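Local coordinates for regulatory Subunit of Protein Kinase A (cAMP-dependent) from Euglena gracilis (Euglena gracilis, PDB 6RSX), which binds cyclic AMP at two cyclic nucleotide-binding domains and, as a kinase A regulatory subunit, probably controls the activity of a catalytic subunit, at residues S260-R263 with E264-T267; S52-V55 with V56-M60; R146-L149 with T150-R154. All blocks are in the same frame, centred on the assembly; numbering follows the deposited sequence. Where two conformers were deposited one is given.

Followed from the N terminus, the three contacts come in the order 2, 3, 1. Each is a turn within one continuous piece of chain: none closes a long loop, and none nests in or crosses another. Contact 2 lies in helix 50-59, and contact 3 follows the strands of the first β-roll, at the passage from helix 141-147 to helix 149-165. Folding brings these two together: V56 CG2 lies 3.2 Å from I147 CD1, and V55 packs beside R146. Contact 1 caps helix 263-269 after strand 256-262 of the second β-roll, and its nearest atoms stay about 14 Å from either of the others.

Contact 1. Residues S260-R263 with E264-T267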
loop_
_atom_site.group_PDB
_atom_site.type_symbol
_atom_site.label_atom_id
_atom_site.label_comp_id
_atom_site.label_asym_id
_atom_site.label_seq_id
_atom_site.Cartn_x
_atom_site.Cartn_y
_atom_site.Cartn_z
ATOM N N SER A 260 -10.391 -0.188 1.901
ATOM C CA SER A 260 -10.238 -0.690 0.547
ATOM C C SER A 260 -8.813 -0.525 0.033
ATOM O O SER A 260 -8.032 0.306 0.508
ATOM C CB SER A 260 -11.204 0.010 -0.410
ATOM O OG SER A 260 -10.885 1.372 -0.526
ATOM N N LEU A 261 -8.494 -1.353 -0.956
ATOM C CA LEU A 261 -7.291 -1.227 -1.770
ATOM C C LEU A 261 -7.721 -1.026 -3.209
ATOM O O LEU A 261 -8.568 -1.786 -3.718
ATOM C CB LEU A 261 -6.409 -2.469 -1.670
ATOM C CG LEU A 261 -5.807 -2.855 -0.337
ATOM C CD1 LEU A 261 -5.037 -4.142 -0.512
ATOM C CD2 LEU A 261 -4.866 -1.687 0.145
ATOM N N ASP A 262 -7.149 -0.017 -3.868
ATOM C CA ASP A 262 -7.451 0.126 -5.288
ATOM C C ASP A 262 -6.667 -0.911 -6.093
ATOM O O ASP A 262 -5.779 -1.590 -5.579
ATOM C CB ASP A 262 -7.196 1.570 -5.762
ATOM C CG ASP A 262 -5.711 1.940 -5.842
ATOM O OD1 ASP A 262 -4.829 1.057 -5.830
ATOM O OD2 ASP A 262 -5.428 3.160 -5.914
ATOM N N ARG A 263 -7.035 -1.066 -7.370
ATOM C CA ARG A 263 -6.467 -2.145 -8.179
ATOM C C ARG A 263 -4.936 -2.155 -8.136
ATOM O O ARG A 263 -4.308 -3.213 -7.988
ATOM C CB ARG A 263 -6.944 -2.025 -9.620
ATOM C CG ARG A 263 -6.285 -3.024 -10.524
ATOM C CD ARG A 263 -6.715 -2.856 -11.974
ATOM N NE ARG A 263 -8.167 -2.866 -12.143
ATOM C CZ ARG A 263 -8.890 -3.949 -12.439
ATOM N NH1 ARG A 263 -10.207 -3.843 -12.584
ATOM N NH2 ARG A 263 -8.304 -5.138 -12.590
ATOM N N GLU A 264 -4.323 -0.982 -8.307
ATOM C CA GLU A 264 -2.860 -0.880 -8.324
ATOM C C GLU A 264 -2.243 -1.342 -6.999
ATOM O O GLU A 264 -1.282 -2.118 -6.985
ATOM C CB GLU A 264 -2.461 0.562 -8.653
ATOM C CG GLU A 264 -0.966 0.804 -8.830
ATOM C CD GLU A 264 -0.613 2.291 -9.049
ATOM O OE1 GLU A 264 -1.421 3.184 -8.728
ATOM O OE2 GLU A 264 0.490 2.582 -9.544
ATOM N N SER A 265 -2.803 -0.891 -5.869
ATOM C CA SER A 265 -2.300 -1.291 -4.554
ATOM C C SER A 265 -2.580 -2.755 -4.267
ATOM O O SER A 265 -1.727 -3.460 -3.718
ATOM C CB SER A 265 -2.943 -0.442 -3.456
ATOM O OG SER A 265 -2.550 0.904 -3.549
ATOM N N PHE A 266 -3.791 -3.223 -4.588
ATOM C CA PHE A 266 -4.081 -4.645 -4.431
ATOM C C PHE A 266 -3.028 -5.493 -5.140
ATOM O O PHE A 266 -2.425 -6.399 -4.549
ATOM C CB PHE A 266 -5.489 -4.950 -4.953
ATOM C CG PHE A 266 -5.861 -6.392 -4.846
ATOM C CD1 PHE A 266 -6.247 -6.922 -3.627
ATOM C CD2 PHE A 266 -5.810 -7.220 -5.959
ATOM C CE1 PHE A 266 -6.596 -8.257 -3.516
ATOM C CE2 PHE A 266 -6.145 -8.553 -5.863
ATOM C CZ PHE A 266 -6.538 -9.081 -4.640
ATOM N N THR A 267 -2.747 -5.169 -6.393
ATOM C CA THR A 267 -1.807 -5.983 -7.149
ATOM C C THR A 267 -0.408 -5.904 -6.545
ATOM O O THR A 267 0.275 -6.926 -6.402
ATOM C CB THR A 267 -1.834 -5.542 -8.622
ATOM O OG1 THR A 267 -3.155 -5.753 -9.143
ATOM C CG2 THR A 267 -0.865 -6.343 -9.457
#
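D262 and S265 illustrate how an aspartate reaches forward to cap the first turn of the helix that follows it. With CG placed between its backbone N and carbonyl carbon (chi1 72°), the carboxylate faces the start of the helix, and D262 OD1 accepts a hydrogen bond from S265 N at 2.8 Å, almost straight at 170°. The S265 hydroxyl adds a weak bond to the same OD1. The other oxygen, OD2, forms a salt bridge with R46, whose guanidinium makes a second one with E264 OE1; one guanidinium thus probably eases the repulsion between two carboxylates whose D262 OD2 and E264 OE1 are 4.9 Å apart. At the next carbonyl along the chain, T267 grips R263 O from both faces of its plane, with T267 OG1 and N each 3.0 Å from it. L261 CB meets F266 CB at 4.2 Å, while L261 CD1 lies at the edge of the phenyl ring, near its plane. The ring itself runs on toward F205 and L240. A capping aspartate, with apolar residues just before it and four positions after it, makes an N-cap with a hydrophobic staple, here where the last strand of the second cyclic nucleotide-binding β-roll gives way to helix 263-269.

Contact 2. Residues S52-V55 with V56-M60; sequences SLEV and VYSSM
The phenol ring of Y57 leans obliquely over the backbone of L53, with Y57 CD2 3.1 Å from L53 O. Y57 CE2 meets L53 CB at 3.9 Å; the two side chains run alongside each other and point the same way, so that L53 CD1 approaches the hydroxyl. K32, I35 and E36 of helix 29-39 also touch the tyrosine. The other flat group, the E54 carboxylate, bends at chi2 toward the following turn, bringing E54 OE1 to 4.2 Å from S58 OG. Helix 50-59 packs against helix 29-39 through Y57 and V56 and against helix 141-147 through V55 and V56, consistent with the helical N3A motif of kinase A regulatory subunits. Toward its C-terminal end, serine hydroxyls add to the backbone bonding. S58 OG stands between its backbone N and carbonyl carbon (chi1 69°), from where it can join its own N-H on E54 O, both at 3.2 Å. S59 OG instead turns away from its carbonyl carbon and donates to V55 O at 2.9 Å, passing V55 CG1 at 3.7 Å; the accompanying bond from S59 N is weak. M60 then leaves helical geometry, and its side chain reaches W137 and L139.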
loop_
_atom_site.group_PDB
_atom_site.type_symbol
_atom_site.label_atom_id
_atom_site.label_comp_id
_atom_site.label_asym_id
_atom_site.label_seq_id
_atom_site.Cartn_x
_atom_site.Cartn_y
_atom_site.Cartn_z
ATOM N N SER A 52 1.343 20.812 0.842
ATOM C CA SER A 52 2.479 19.933 1.083
ATOM C C SER A 52 3.118 19.491 -0.228
ATOM O O SER A 52 4.344 19.359 -0.313
ATOM C CB SER A 52 2.034 18.730 1.908
ATOM O OG SER A 52 1.777 19.121 3.243
ATOM N N LEU A 53 2.305 19.249 -1.265
ATOM C CA LEU A 53 2.877 18.853 -2.548
ATOM C C LEU A 53 3.779 19.944 -3.093
ATOM O O LEU A 53 4.854 19.661 -3.636
ATOM C CB LEU A 53 1.770 18.510 -3.551
ATOM C CG LEU A 53 1.075 17.182 -3.271
ATOM C CD1 LEU A 53 0.092 16.884 -4.371
ATOM C CD2 LEU A 53 2.090 16.080 -3.175
ATOM N N GLU A 54 3.384 21.208 -2.910
ATOM C CA GLU A 54 4.253 22.306 -3.305
ATOM C C GLU A 54 5.594 22.220 -2.590
ATOM O O GLU A 54 6.643 22.548 -3.165
ATOM C CB GLU A 54 3.573 23.646 -3.010
ATOM C CG GLU A 54 3.692 24.695 -4.114
ATOM C CD GLU A 54 5.003 25.459 -4.091
ATOM O OE1 GLU A 54 5.777 25.319 -3.112
ATOM O OE2 GLU A 54 5.262 26.209 -5.060
ATOM N N VAL A 55 5.586 21.804 -1.319
ATOM C CA VAL A 55 6.851 21.650 -0.604
ATOM C C VAL A 55 7.668 20.518 -1.216
ATOM O O VAL A 55 8.881 20.645 -1.422
ATOM C CB VAL A 55 6.595 21.409 0.892
ATOM C CG1 VAL A 55 7.893 21.088 1.592
ATOM C CG2 VAL A 55 5.927 22.617 1.519
ATOM N N VAL A 56 7.014 19.394 -1.511
ATOM C CA VAL A 56 7.714 18.279 -2.136
ATOM C C VAL A 56 8.340 18.719 -3.452
ATOM O O VAL A 56 9.522 18.486 -3.697
ATOM C CB VAL A 56 6.756 17.093 -2.334
ATOM C CG1 VAL A 56 7.449 15.985 -3.138
ATOM C CG2 VAL A 56 6.281 16.575 -1.006
ATOM N N TYR A 57 7.561 19.395 -4.316
ATOM C CA TYR A 57 8.071 19.698 -5.643
ATOM C C TYR A 57 9.195 20.711 -5.620
ATOM O O TYR A 57 9.973 20.770 -6.583
ATOM C CB TYR A 57 6.971 20.220 -6.556
ATOM C CG TYR A 57 5.882 19.219 -6.803
ATOM C CD1 TYR A 57 6.180 17.885 -7.063
ATOM C CD2 TYR A 57 4.552 19.604 -6.755
ATOM C CE1 TYR A 57 5.148 16.954 -7.301
ATOM C CE2 TYR A 57 3.519 18.680 -6.996
ATOM C CZ TYR A 57 3.828 17.369 -7.259
ATOM O OH TYR A 57 2.801 16.470 -7.491
ATOM N N SER A 58 9.283 21.537 -4.577
ATOM C CA SER A 58 10.384 22.477 -4.489
ATOM C C SER A 58 11.572 21.949 -3.686
ATOM O O SER A 58 12.685 22.463 -3.856
ATOM C CB SER A 58 9.894 23.812 -3.883
ATOM O OG SER A 58 9.557 23.690 -2.507
ATOM N N SER A 59 11.366 20.928 -2.846
ATOM C CA SER A 59 12.381 20.433 -1.921
ATOM C C SER A 59 13.074 19.151 -2.365
ATOM O O SER A 59 14.240 18.948 -2.011
ATOM C CB SER A 59 11.761 20.177 -0.535
ATOM O OG SER A 59 11.250 21.383 0.040
ATOM N N MET A 60 12.397 18.241 -3.079
ATOM C CA MET A 60 13.064 16.974 -3.375
ATOM C C MET A 60 14.309 17.201 -4.223
ATOM O O MET A 60 14.349 18.089 -5.085
ATOM C CB MET A 60 12.105 16.005 -4.088
ATOM C CG MET A 60 11.326 15.206 -3.114
ATOM S SD MET A 60 10.379 13.907 -3.907
ATOM C CE MET A 60 10.903 12.535 -2.867
#

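Contact 3. Residues R146-L149 with T150-R154; sequences RILL and TQTMR
Q151 sends its side chain back along the preceding turn to the I147 carbonyl. From CB, the first torsion sets CG between the backbone N and the carbonyl carbon (chi1 78°), and a bend at chi2 (-91°) folds the chain toward residues 147 and 148. Q151 CD then comes within 3.4 Å of I147 O. At the tip the two amide atoms part in role: Q151 NE2 donates to I147 O at 2.9 Å, a bond lying in the carbonyl plane and close to the plane of the glutamine amide, whereas OE1 is a second acceptor near that oxygen and cannot bond to it. Off one face of the amide, beyond its nitrogen, L148 CD2 lies 4.0 Å from Q151 NE2, and L48 packs on both residues. With an alanine in place of Q151, the I147 carbonyl would probably be left without this amide donor and L148 would lose packing along its CD2 methyl. The next carbonyl is gripped twice: T152 OG1 at 2.7 Å and T152 N at 3.2 Å reach L148 O from opposite faces of its plane. L149 and M153 run alongside each other, the bend at the end of the methionine bringing CE tightly against L149 CD2. At the start of the second helix, a water accepts from T150 N and donates weakly to R146 O. Helices 141-147 and 149-165 probably correspond to the B and C helices of kinase A regulatory subunits. At this helical break, an amide serves I147 O, a hydroxyl supplements the N-H on L148 O, and water serves R146 O weakly.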
loop_
_atom_site.group_PDB
_atom_site.type_symbol
_atom_site.label_atom_id
_atom_site.label_comp_id
_atom_site.label_asym_id
_atom_site.label_seq_id
_atom_site.Cartn_x
_atom_site.Cartn_y
_atom_site.Cartn_z
ATOM N N ARG A 146 8.237 17.697 8.495
ATOM C CA ARG A 146 7.188 18.693 8.305
ATOM C C ARG A 146 5.948 18.108 7.641
ATOM O O ARG A 146 4.827 18.342 8.111
ATOM C CB ARG A 146 7.712 19.864 7.480
ATOM C CG ARG A 146 8.707 20.713 8.236
ATOM C CD ARG A 146 8.499 22.176 7.930
ATOM N NE ARG A 146 8.962 22.559 6.603
ATOM C CZ ARG A 146 8.181 23.041 5.644
ATOM N NH1 ARG A 146 8.712 23.391 4.481
ATOM N NH2 ARG A 146 6.877 23.182 5.852
ATOM N N ILE A 147 6.111 17.356 6.550
ATOM C CA ILE A 147 4.977 17.016 5.687
ATOM C C ILE A 147 4.513 15.562 5.742
ATOM O O ILE A 147 3.353 15.293 5.387
ATOM C CB ILE A 147 5.262 17.410 4.229
ATOM C CG1 ILE A 147 6.323 16.495 3.648
ATOM C CG2 ILE A 147 5.685 18.880 4.129
ATOM C CD1 ILE A 147 6.478 16.700 2.169
ATOM N N LEU A 148 5.342 14.616 6.164
ATOM C CA LEU A 148 4.942 13.211 6.129
ATOM C C LEU A 148 4.879 12.528 7.490
ATOM O O LEU A 148 4.127 11.560 7.630
ATOM C CB LEU A 148 5.892 12.408 5.216
ATOM C CG LEU A 148 5.646 12.508 3.713
ATOM C CD1 LEU A 148 6.810 11.886 2.939
ATOM C CD2 LEU A 148 4.320 11.801 3.387
ATOM N N LEU A 149 5.622 13.007 8.500
ATOM C CA LEU A 149 5.828 12.188 9.696
ATOM C C LEU A 149 4.522 11.953 10.459
ATOM O O LEU A 149 4.199 10.812 10.823
ATOM C CB LEU A 149 6.902 12.831 10.603
ATOM C CG LEU A 149 7.246 12.018 11.855
ATOM C CD1 LEU A 149 8.647 12.333 12.377
ATOM C CD2 LEU A 149 6.209 12.331 12.910
ATOM N N THR A 150 3.752 13.021 10.700
ATOM C CA THR A 150 2.614 12.931 11.614
ATOM C C THR A 150 1.546 11.988 11.081
ATOM O O THR A 150 1.146 11.031 11.752
ATOM C CB THR A 150 2.013 14.319 11.854
ATOM O OG1 THR A 150 3.005 15.169 12.434
ATOM C CG2 THR A 150 0.826 14.209 12.792
ATOM N N GLN A 151 1.056 12.250 9.874
ATOM C CA GLN A 151 -0.045 11.439 9.366
ATOM C C GLN A 151 0.405 10.022 9.033
ATOM O O GLN A 151 -0.405 9.092 9.116
ATOM C CB GLN A 151 -0.720 12.116 8.171
ATOM C CG GLN A 151 -0.029 12.011 6.853
ATOM C CD GLN A 151 0.938 13.155 6.589
ATOM O OE1 GLN A 151 1.423 13.818 7.513
ATOM N NE2 GLN A 151 1.235 13.386 5.313
ATOM N N THR A 152 1.685 9.818 8.678
ATOM C CA THR A 152 2.122 8.447 8.395
ATOM C C THR A 152 2.160 7.623 9.675
ATOM O O THR A 152 1.679 6.478 9.706
ATOM C CB THR A 152 3.488 8.432 7.704
ATOM O OG1 THR A 152 3.426 9.224 6.528
ATOM C CG2 THR A 152 3.906 6.978 7.315
ATOM N N MET A 153 2.737 8.196 10.748
ATOM C CA MET A 153 2.792 7.498 12.025
ATOM C C MET A 153 1.385 7.201 12.545
ATOM O O MET A 153 1.109 6.089 13.008
ATOM C CB MET A 153 3.580 8.328 13.046
ATOM C CG MET A 153 4.025 7.484 14.210
ATOM S SD MET A 153 4.910 8.550 15.371
ATOM C CE MET A 153 6.005 9.318 14.211
ATOM N N ARG A 154 0.481 8.176 12.455
ATOM C CA ARG A 154 -0.871 7.980 12.974
ATOM C C ARG A 154 -1.592 6.835 12.264
ATOM O O ARG A 154 -2.193 5.966 12.908
ATOM C CB ARG A 154 -1.667 9.274 12.836
ATOM C CG ARG A 154 -3.118 9.104 13.248
ATOM C CD ARG A 154 -3.769 10.434 13.506
ATOM N NE ARG A 154 -3.752 11.284 12.324
ATOM C CZ ARG A 154 -3.127 12.452 12.262
ATOM N NH1 ARG A 154 -2.479 12.913 13.326
ATOM N NH2 ARG A 154 -3.162 13.159 11.137
HETATM O O HOH W 1 4.289 15.740 10.000
#